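PDB 2HEU: sugar ABC transporter, sugar-binding protein from Streptococcus pneumoniae, which probably binds sugars, perhaps raffinose-type oligosaccharides, outside the cell and hands them to the membrane components of an ABC transporter. Local coordinates for residues I21-Q26 with V50-V55; L183-A188 with D211-D216; D241-F246 with T262-Q267. All coordinates share one frame; numbering follows the deposited sequence.

Contact 1: I21-Q26 with V50-V55; sequences IEYFNQ and VKVVNV
Glu22 CG lies anti to its backbone N (chi1 179°) and the acid chain continues fully extended, while Val53 CG2, anti to its own carbonyl carbon, stands in its path, so that the two side chains cross obliquely. OE2 comes to 3.4 Å from Val53 CG2, and the aliphatic CG of Glu22 touches the same methyl, which thus lies along the outer part of the acid, from CG to OE2. The carboxylate itself is directed by Arg65, which forms a salt bridge with OE2. On the same face of the sheet Phe24, whose CG is likewise anti to the backbone N, brings CD1 to 4.0 Å from Val53 CG1, while the next ring atom, CE1, meets Val55 CG2 at 3.9 Å, with CZ close behind. Helix 58-67 packs on this side, against Phe24 and Val55.

The other face carries Ile21, Tyr23, Val50 and Val52. Ile21 CG1 reaches Val50 CG2 at 3.7 Å, and the Tyr23 ring runs alongside Val52, both side chains pointing the same way. Val50 and Val52 rest on Thr38 of helix 31-44.

Between the two faces, four backbone hydrogen bonds alternate in the parallel pattern: Lys51 N to Ile21 O (2.8 Å), Tyr23 N to Lys51 O, Val53 N to Tyr23 O, and Asn25 N to Val53 O. Past the last of these bonds a water links the two segments, donating to Asn25 O and accepting from Val55 N, which it meets at 3.0 Å; the same water sits over the centre of one Phe24 ring face. Two parallel neighbours joined through helix 31-44 form a beta-alpha-beta crossover, here at the edge of a sheet with the 2-1-3-5-4 strand order typical of type II periplasmic binding proteins.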
loop_
_atom_site.group_PDB
_atom_site.type_symbol
_atom_site.label_atom_id
_atom_site.label_comp_id
_atom_site.label_asym_id
_atom_site.label_seq_id
_atom_site.Cartn_x
_atom_site.Cartn_y
_atom_site.Cartn_z
ATOM N N ILE A 21 24.220 1.178 16.540
ATOM C CA ILE A 21 22.771 1.211 16.612
ATOM C C ILE A 21 22.215 0.090 15.772
ATOM O O ILE A 21 22.848 -0.441 14.884
ATOM C CB ILE A 21 22.258 2.563 16.131
ATOM C CG1 ILE A 21 22.640 2.907 14.724
ATOM C CG2 ILE A 21 22.633 3.697 17.154
ATOM C CD1 ILE A 21 21.918 4.083 14.100
ATOM N N GLU A 22 20.968 -0.292 16.103
ATOM C CA GLU A 22 20.228 -1.306 15.382
ATOM C C GLU A 22 19.184 -0.682 14.497
ATOM O O GLU A 22 18.446 0.196 14.913
ATOM C CB GLU A 22 19.485 -2.212 16.352
ATOM C CG GLU A 22 18.662 -3.278 15.680
ATOM C CD GLU A 22 17.917 -4.209 16.523
ATOM O OE1 GLU A 22 18.179 -4.231 17.757
ATOM O OE2 GLU A 22 17.064 -4.980 16.066
ATOM N N TYR A 23 19.140 -1.143 13.252
ATOM C CA TYR A 23 18.043 -0.848 12.290
ATOM C C TYR A 23 17.281 -2.146 12.127
ATOM O O TYR A 23 17.789 -3.128 11.548
ATOM C CB TYR A 23 18.569 -0.320 10.956
ATOM C CG TYR A 23 17.484 -0.311 9.931
ATOM C CD1 TYR A 23 16.255 0.257 10.176
ATOM C CD2 TYR A 23 17.647 -0.965 8.710
ATOM C CE1 TYR A 23 15.230 0.164 9.239
ATOM C CE2 TYR A 23 16.612 -1.046 7.789
ATOM C CZ TYR A 23 15.398 -0.494 8.078
ATOM O OH TYR A 23 14.327 -0.621 7.209
ATOM N N PHE A 24 16.035 -2.147 12.623
ATOM C CA PHE A 24 15.169 -3.349 12.536
ATOM C C PHE A 24 14.355 -3.252 11.230
ATOM O O PHE A 24 13.437 -2.459 11.119
ATOM C CB PHE A 24 14.250 -3.408 13.758
ATOM C CG PHE A 24 13.416 -4.636 13.842
ATOM C CD1 PHE A 24 13.867 -5.801 14.492
ATOM C CD2 PHE A 24 12.133 -4.681 13.270
ATOM C CE1 PHE A 24 13.054 -6.953 14.616
ATOM C CE2 PHE A 24 11.363 -5.801 13.406
ATOM C CZ PHE A 24 11.832 -6.909 14.063
ATOM N N ASN A 25 14.786 -4.024 10.237
ATOM C CA ASN A 25 14.203 -3.933 8.903
ATOM C C ASN A 25 13.030 -4.882 8.738
ATOM O O ASN A 25 13.073 -6.025 9.213
ATOM C CB ASN A 25 15.300 -4.353 7.931
ATOM C CG ASN A 25 14.874 -4.146 6.487
ATOM O OD1 ASN A 25 14.288 -3.115 6.116
ATOM N ND2 ASN A 25 15.261 -5.067 5.627
ATOM N N GLN A 26 12.038 -4.468 7.982
ATOM C CA GLN A 26 10.948 -5.366 7.549
ATOM C C GLN A 26 10.951 -5.515 5.999
ATOM O O GLN A 26 10.234 -6.364 5.490
ATOM C CB GLN A 26 9.581 -5.000 8.052
ATOM C CG GLN A 26 9.534 -5.059 9.584
ATOM C CD GLN A 26 8.169 -5.086 10.123
ATOM O OE1 GLN A 26 7.404 -6.089 9.853
ATOM N NE2 GLN A 26 7.808 -4.124 10.913
ATOM N N VAL A 50 25.967 0.421 12.126
ATOM C CA VAL A 50 24.547 0.108 12.127
ATOM C C VAL A 50 24.404 -1.403 11.908
ATOM O O VAL A 50 24.846 -1.892 10.868
ATOM C CB VAL A 50 23.845 0.935 11.066
ATOM C CG1 VAL A 50 22.353 0.548 11.026
ATOM C CG2 VAL A 50 24.059 2.473 11.285
ATOM N N LYS A 51 23.725 -2.079 12.838
ATOM C CA LYS A 51 23.366 -3.500 12.811
ATOM C C LYS A 51 22.039 -3.607 12.041
ATOM O O LYS A 51 21.029 -3.217 12.619
ATOM C CB LYS A 51 23.084 -3.985 14.255
ATOM C CG LYS A 51 22.857 -5.500 14.495
ATOM C CD LYS A 51 22.553 -5.875 15.993
ATOM C CE LYS A 51 22.084 -7.386 16.139
ATOM N NZ LYS A 51 21.675 -7.794 17.528
ATOM N N VAL A 52 22.014 -4.103 10.791
ATOM C CA VAL A 52 20.790 -4.220 10.044
ATOM C C VAL A 52 20.220 -5.572 10.381
ATOM O O VAL A 52 20.891 -6.636 10.135
ATOM C CB VAL A 52 21.057 -4.117 8.555
ATOM C CG1 VAL A 52 19.771 -4.360 7.729
ATOM C CG2 VAL A 52 21.610 -2.695 8.245
ATOM N N VAL A 53 19.052 -5.605 10.980
ATOM C CA VAL A 53 18.461 -6.804 11.441
ATOM C C VAL A 53 17.276 -7.222 10.561
ATOM O O VAL A 53 16.425 -6.405 10.209
ATOM C CB VAL A 53 17.983 -6.659 12.919
ATOM C CG1 VAL A 53 17.120 -7.810 13.375
ATOM C CG2 VAL A 53 19.193 -6.426 13.790
ATOM N N ASN A 54 17.278 -8.499 10.203
ATOM C CA ASN A 54 16.189 -9.118 9.412
ATOM C C ASN A 54 15.897 -10.446 10.140
ATOM O O ASN A 54 16.830 -11.343 10.220
ATOM C CB ASN A 54 16.647 -9.458 8.007
ATOM C CG ASN A 54 16.921 -8.263 7.161
ATOM O OD1 ASN A 54 18.116 -7.901 6.885
ATOM N ND2 ASN A 54 15.884 -7.597 6.716
ATOM N N VAL A 55 14.726 -10.593 10.727
ATOM C CA VAL A 55 14.290 -11.799 11.299
ATOM C C VAL A 55 12.978 -12.212 10.680
ATOM O O VAL A 55 12.154 -11.433 10.340
ATOM C CB VAL A 55 14.174 -11.722 12.799
ATOM C CG1 VAL A 55 15.561 -11.584 13.441
ATOM C CG2 VAL A 55 13.157 -10.657 13.305
HETATM O O HOH W 1 13.729 -7.797 11.283
#

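Contact 2: L183-A188 with D211-D216; sequences LAFATA and DPIMKD
Phe185 reaches across to Ile213 and Met214 with one side of its ring, CD2 to CZ, and following it outward from CB shows how one aromatic side chain serves two neighbours. CB leaves its helix at a slant to the partner segment, and CG, anti to the carbonyl carbon (chi1 -78°), turns the ring toward helix 212-222. CD2 is the first ring atom to touch, lying 4.2 Å from Ile213 CG2, a methyl that stands at the ring edge near its plane. One bond further, CE2 meets Met214 SD at 4.1 Å, and CZ at the tip is equally close to that sulfur. SD lies 5.2 Å from the ring centroid and 84° off the ring normal, a Met-aromatic contact made at the edge. The CB of Met214 points away from segment 183-188; bends at chi2 and chi3 bring the sulfur back.

The fold explains why the ring is so enclosed. Helices 178-189 and 212-222 belong to a helical cluster, their short segments running at 133° to each other with axes 9.2 Å apart. Helix 192-199, which comes between them in the chain, adds Ala195 and Leu199 against Phe185, and helix 385-396 near the C terminus sets Leu392 against both Phe185 and Met214.

About one turn beyond Phe185 the backbones come nearest, Ala188 CA lying 5.8 Å from Ile213 CA. The CB of Ala188 points at the partner helix and meets Asp216 CB at 3.8 Å, with Ile213 CG2 a little farther off. No direct hydrogen bond joins the two segments, but a water donates to both Ala188 O and Asp216 OD2, 2.7 Å from the carboxylate oxygen.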
loop_
_atom_site.group_PDB
_atom_site.type_symbol
_atom_site.label_atom_id
_atom_site.label_comp_id
_atom_site.label_asym_id
_atom_site.label_seq_id
_atom_site.Cartn_x
_atom_site.Cartn_y
_atom_site.Cartn_z
ATOM N N LEU A 183 -11.448 1.134 -2.846
ATOM C CA LEU A 183 -11.541 2.213 -3.850
ATOM C C LEU A 183 -12.973 2.336 -4.408
ATOM O O LEU A 183 -13.389 3.447 -4.754
ATOM C CB LEU A 183 -10.513 2.048 -4.918
ATOM C CG LEU A 183 -9.090 2.329 -4.438
ATOM C CD1 LEU A 183 -8.051 1.817 -5.438
ATOM C CD2 LEU A 183 -8.899 3.778 -4.175
ATOM N N ALA A 184 -13.709 1.232 -4.481
ATOM C CA ALA A 184 -15.137 1.320 -4.799
ATOM C C ALA A 184 -15.827 2.203 -3.787
ATOM O O ALA A 184 -16.551 3.159 -4.128
ATOM C CB ALA A 184 -15.731 -0.089 -4.822
ATOM N N PHE A 185 -15.625 1.938 -2.478
ATOM C CA PHE A 185 -16.252 2.772 -1.471
ATOM C C PHE A 185 -15.694 4.168 -1.489
ATOM O O PHE A 185 -16.462 5.142 -1.281
ATOM C CB PHE A 185 -16.115 2.171 -0.076
ATOM C CG PHE A 185 -17.076 1.051 0.198
ATOM C CD1 PHE A 185 -16.669 -0.259 0.362
ATOM C CD2 PHE A 185 -18.436 1.319 0.334
ATOM C CE1 PHE A 185 -17.577 -1.283 0.615
ATOM C CE2 PHE A 185 -19.356 0.329 0.572
ATOM C CZ PHE A 185 -18.923 -0.987 0.732
ATOM N N ALA A 186 -14.378 4.371 -1.662
ATOM C CA ALA A 186 -13.834 5.731 -1.635
ATOM C C ALA A 186 -14.357 6.558 -2.774
ATOM O O ALA A 186 -14.744 7.702 -2.591
ATOM C CB ALA A 186 -12.291 5.632 -1.634
ATOM N N THR A 187 -14.377 5.990 -3.977
ATOM C CA THR A 187 -14.933 6.765 -5.120
ATOM C C THR A 187 -16.411 6.999 -4.935
ATOM O O THR A 187 -16.945 8.033 -5.342
ATOM C CB THR A 187 -14.590 6.130 -6.474
ATOM O OG1 THR A 187 -15.169 4.833 -6.603
ATOM C CG2 THR A 187 -13.096 6.116 -6.772
ATOM N N ALA A 188 -17.129 6.053 -4.374
ATOM C CA ALA A 188 -18.576 6.232 -4.159
ATOM C C ALA A 188 -18.916 7.339 -3.147
ATOM O O ALA A 188 -19.962 7.978 -3.237
ATOM C CB ALA A 188 -19.211 4.941 -3.703
ATOM N N ASP A 211 -29.034 1.926 0.407
ATOM C CA ASP A 211 -28.286 3.166 0.442
ATOM C C ASP A 211 -27.695 3.460 -0.913
ATOM O O ASP A 211 -27.048 2.549 -1.541
ATOM C CB ASP A 211 -27.117 3.002 1.424
ATOM C CG ASP A 211 -27.502 2.931 2.845
ATOM O OD1 ASP A 211 -28.606 3.446 3.282
ATOM O OD2 ASP A 211 -26.658 2.465 3.652
ATOM N N PRO A 212 -27.730 4.698 -1.404
ATOM C CA PRO A 212 -27.023 5.059 -2.642
ATOM C C PRO A 212 -25.577 4.653 -2.679
ATOM O O PRO A 212 -25.052 4.231 -3.720
ATOM C CB PRO A 212 -27.248 6.542 -2.728
ATOM C CG PRO A 212 -28.602 6.734 -2.113
ATOM C CD PRO A 212 -28.587 5.809 -0.964
ATOM N N ILE A 213 -24.880 4.789 -1.554
ATOM C CA ILE A 213 -23.456 4.451 -1.499
ATOM C C ILE A 213 -23.278 2.960 -1.747
ATOM O O ILE A 213 -22.357 2.534 -2.452
ATOM C CB ILE A 213 -22.789 4.899 -0.174
ATOM C CG1 ILE A 213 -22.690 6.421 -0.155
ATOM C CG2 ILE A 213 -21.465 4.242 0.029
ATOM C CD1 ILE A 213 -22.487 7.047 1.221
ATOM N N MET A 214 -24.122 2.142 -1.132
ATOM C CA MET A 214 -24.047 0.690 -1.318
ATOM C C MET A 214 -24.366 0.356 -2.744
ATOM O O MET A 214 -23.701 -0.509 -3.351
ATOM C CB MET A 214 -24.991 0.002 -0.363
ATOM C CG MET A 214 -24.673 -1.262 0.076
ATOM S SD MET A 214 -23.006 -1.558 0.728
ATOM C CE MET A 214 -22.566 -2.842 -0.401
ATOM N N LYS A 215 -25.365 0.995 -3.398
ATOM C CA LYS A 215 -25.675 0.754 -4.774
ATOM C C LYS A 215 -24.463 1.033 -5.652
ATOM O O LYS A 215 -24.150 0.292 -6.598
ATOM C CB LYS A 215 -26.870 1.595 -5.227
ATOM C CG LYS A 215 -28.180 1.134 -4.603
ATOM C CD LYS A 215 -29.329 2.108 -5.025
ATOM C CE LYS A 215 -30.662 1.723 -4.379
ATOM N NZ LYS A 215 -31.144 0.478 -4.846
ATOM N N ASP A 216 -23.773 2.135 -5.374
ATOM C CA ASP A 216 -22.581 2.488 -6.164
ATOM C C ASP A 216 -21.443 1.495 -5.915
ATOM O O ASP A 216 -20.746 1.114 -6.847
ATOM C CB ASP A 216 -22.135 3.901 -5.872
ATOM C CG ASP A 216 -23.007 5.001 -6.571
ATOM O OD1 ASP A 216 -23.727 4.667 -7.511
ATOM O OD2 ASP A 216 -22.874 6.165 -6.195
HETATM O O HOH W 2 -22.507 7.038 -3.640
#

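Contact 3: D241-F246 with T262-Q267; sequences DVIGAF and TAINEQ
The backbones of helix 239-247 and helix 260-265 come nearest at Ile243 and Ile264, whose CA atoms are 5.6 Å apart, and no hydrogen bond passes between the segments. Ile243, Ile264 and Phe246 carry most of the contact, with Ala263 and Gln267 at its border.

The CB of Ile243 points toward the partner segment, and the residue uses its two branches differently. CG2, anti to the backbone N, lies against the peptide link that joins Ala263 to Ile264: it is 3.7 Å from Ala263 O and equally close to Ile264 N, with Ala263 CB beside it at 3.9 Å. The same methyl also brushes Gln267 CG, so the aliphatic part of that glutamine borders the isoleucine. The other branch bends at its second torsion (chi2 -63°) and sends CD1 to Ile264 CG1, also at 3.9 Å, the two isoleucine side chains crossing at about a right angle.

Ile264 in turn is held between Ile243 and the ring of Phe246, about one helical turn further along the first helix. Phe246 CG lies anti to its backbone N (chi1 178°), which swings CD2 to 3.8 Å from Ile264 CD1; CE2 follows the same methyl, and Ile264 CG2 is close to both ring atoms. Ile264 CD1 approaches the ring obliquely. Another aromatic, Phe271, meets the Phe246 ring in a T-shaped arrangement.

The pair packs on the three-stranded antiparallel sheet: Phe246 and Ile264 share Tyr132 of strand 129-134 and Ile273 of strand 273-276, and Phe246 also touches Thr254 of strand 253-257. Helices covering a sheet through aliphatic and aromatic residues are characteristic of the layered alpha/beta lobes of solute-binding proteins.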
loop_
_atom_site.group_PDB
_atom_site.type_symbol
_atom_site.label_atom_id
_atom_site.label_comp_id
_atom_site.label_asym_id
_atom_site.label_seq_id
_atom_site.Cartn_x
_atom_site.Cartn_y
_atom_site.Cartn_z
ATOM N N ASP A 241 -0.990 -17.516 -9.864
ATOM C CA ASP A 241 -1.701 -17.910 -11.053
ATOM C C ASP A 241 -2.095 -16.672 -11.845
ATOM O O ASP A 241 -2.031 -16.707 -13.105
ATOM C CB ASP A 241 -2.951 -18.708 -10.726
ATOM C CG ASP A 241 -2.694 -20.045 -10.039
ATOM O OD1 ASP A 241 -1.610 -20.651 -10.214
ATOM O OD2 ASP A 241 -3.652 -20.514 -9.358
ATOM N N VAL A 242 -2.614 -15.611 -11.207
ATOM C CA VAL A 242 -3.010 -14.392 -11.965
ATOM C C VAL A 242 -1.851 -13.525 -12.360
ATOM O O VAL A 242 -1.935 -12.864 -13.404
ATOM C CB VAL A 242 -4.110 -13.536 -11.261
ATOM C CG1 VAL A 242 -5.305 -14.485 -10.983
ATOM C CG2 VAL A 242 -3.599 -12.854 -10.013
ATOM N N ILE A 243 -0.777 -13.501 -11.596
ATOM C CA ILE A 243 0.456 -12.858 -12.069
ATOM C C ILE A 243 0.891 -13.540 -13.370
ATOM O O ILE A 243 1.248 -12.872 -14.352
ATOM C CB ILE A 243 1.549 -12.956 -10.993
ATOM C CG1 ILE A 243 1.198 -12.133 -9.766
ATOM C CG2 ILE A 243 2.945 -12.605 -11.618
ATOM C CD1 ILE A 243 1.089 -10.672 -9.958
ATOM N N GLY A 244 0.907 -14.879 -13.380
ATOM C CA GLY A 244 1.284 -15.601 -14.568
ATOM C C GLY A 244 0.337 -15.383 -15.709
ATOM O O GLY A 244 0.774 -15.140 -16.860
ATOM N N ALA A 245 -0.958 -15.415 -15.484
ATOM C CA ALA A 245 -1.940 -15.228 -16.548
ATOM C C ALA A 245 -1.728 -13.813 -17.176
ATOM O O ALA A 245 -1.811 -13.669 -18.405
ATOM C CB ALA A 245 -3.352 -15.357 -16.052
ATOM N N PHE A 246 -1.525 -12.806 -16.337
ATOM C CA PHE A 246 -1.300 -11.462 -16.870
ATOM C C PHE A 246 0.003 -11.417 -17.657
ATOM O O PHE A 246 0.072 -10.881 -18.761
ATOM C CB PHE A 246 -1.347 -10.460 -15.733
ATOM C CG PHE A 246 -1.082 -9.061 -16.191
ATOM C CD1 PHE A 246 -2.033 -8.346 -16.938
ATOM C CD2 PHE A 246 0.129 -8.430 -15.956
ATOM C CE1 PHE A 246 -1.773 -7.107 -17.434
ATOM C CE2 PHE A 246 0.384 -7.150 -16.424
ATOM C CZ PHE A 246 -0.570 -6.488 -17.159
ATOM N N THR A 262 7.039 -6.549 -9.520
ATOM C CA THR A 262 8.236 -7.333 -9.373
ATOM C C THR A 262 7.985 -8.776 -9.812
ATOM O O THR A 262 8.735 -9.384 -10.639
ATOM C CB THR A 262 8.595 -7.302 -7.876
ATOM O OG1 THR A 262 8.616 -5.913 -7.384
ATOM C CG2 THR A 262 9.937 -7.963 -7.646
ATOM N N ALA A 263 6.866 -9.351 -9.317
ATOM C CA ALA A 263 6.479 -10.695 -9.673
ATOM C C ALA A 263 6.175 -10.810 -11.152
ATOM O O ALA A 263 6.508 -11.814 -11.808
ATOM C CB ALA A 263 5.319 -11.173 -8.826
ATOM N N ILE A 264 5.456 -9.835 -11.715
ATOM C CA ILE A 264 5.118 -9.868 -13.126
ATOM C C ILE A 264 6.431 -9.876 -13.951
ATOM O O ILE A 264 6.535 -10.677 -14.909
ATOM C CB ILE A 264 4.233 -8.645 -13.520
ATOM C CG1 ILE A 264 2.880 -8.751 -12.785
ATOM C CG2 ILE A 264 4.058 -8.625 -15.028
ATOM C CD1 ILE A 264 2.124 -7.452 -12.823
ATOM N N ASN A 265 7.354 -9.027 -13.636
ATOM C CA ASN A 265 8.595 -8.947 -14.480
ATOM C C ASN A 265 9.351 -10.243 -14.448
ATOM O O ASN A 265 10.007 -10.561 -15.460
ATOM C CB ASN A 265 9.432 -7.771 -14.065
ATOM C CG ASN A 265 8.900 -6.458 -14.524
ATOM O OD1 ASN A 265 8.206 -6.401 -15.554
ATOM N ND2 ASN A 265 9.258 -5.408 -13.835
ATOM N N GLU A 266 9.341 -10.997 -13.389
ATOM C CA GLU A 266 10.146 -12.186 -13.330
ATOM C C GLU A 266 9.545 -13.320 -14.161
ATOM O O GLU A 266 10.139 -14.404 -14.314
ATOM C CB GLU A 266 10.313 -12.631 -11.854
ATOM C CG GLU A 266 11.092 -11.673 -11.001
ATOM C CD GLU A 266 11.703 -12.276 -9.785
ATOM O OE1 GLU A 266 11.388 -13.416 -9.450
ATOM O OE2 GLU A 266 12.614 -11.575 -9.213
ATOM N N GLN A 267 8.339 -13.080 -14.711
ATOM C CA GLN A 267 7.727 -14.019 -15.658
ATOM C C GLN A 267 8.075 -13.707 -17.109
ATOM O O GLN A 267 7.634 -14.456 -18.001
ATOM C CB GLN A 267 6.200 -13.963 -15.453
ATOM C CG GLN A 267 5.799 -14.457 -14.082
ATOM C CD GLN A 267 6.168 -15.889 -13.816
ATOM O OE1 GLN A 267 6.153 -16.731 -14.749
ATOM N NE2 GLN A 267 6.484 -16.236 -12.575
#

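In the fold
From the N terminus, the chain first closes a loop at contact 1, where strand 48-53 returns beside strand 19-24 after helix 31-44. Much later, contact 2 brings helix 212-222 back to helix 178-189, with helix 192-199 in the intervening loop. Helix 239-247 is the next helix, and contact 3 closes over strand 253-257 when helix 260-265 packs against it. The three loops follow in series; none nests or crosses. Contacts 1 and 2 lie on opposite sides of the chain's centre, their own centres about 42 Å apart. Contact 1 joins two strands at a sheet edge, contact 2 two helices of a helical cluster, and contact 3 two helices that cover the three-stranded sheet.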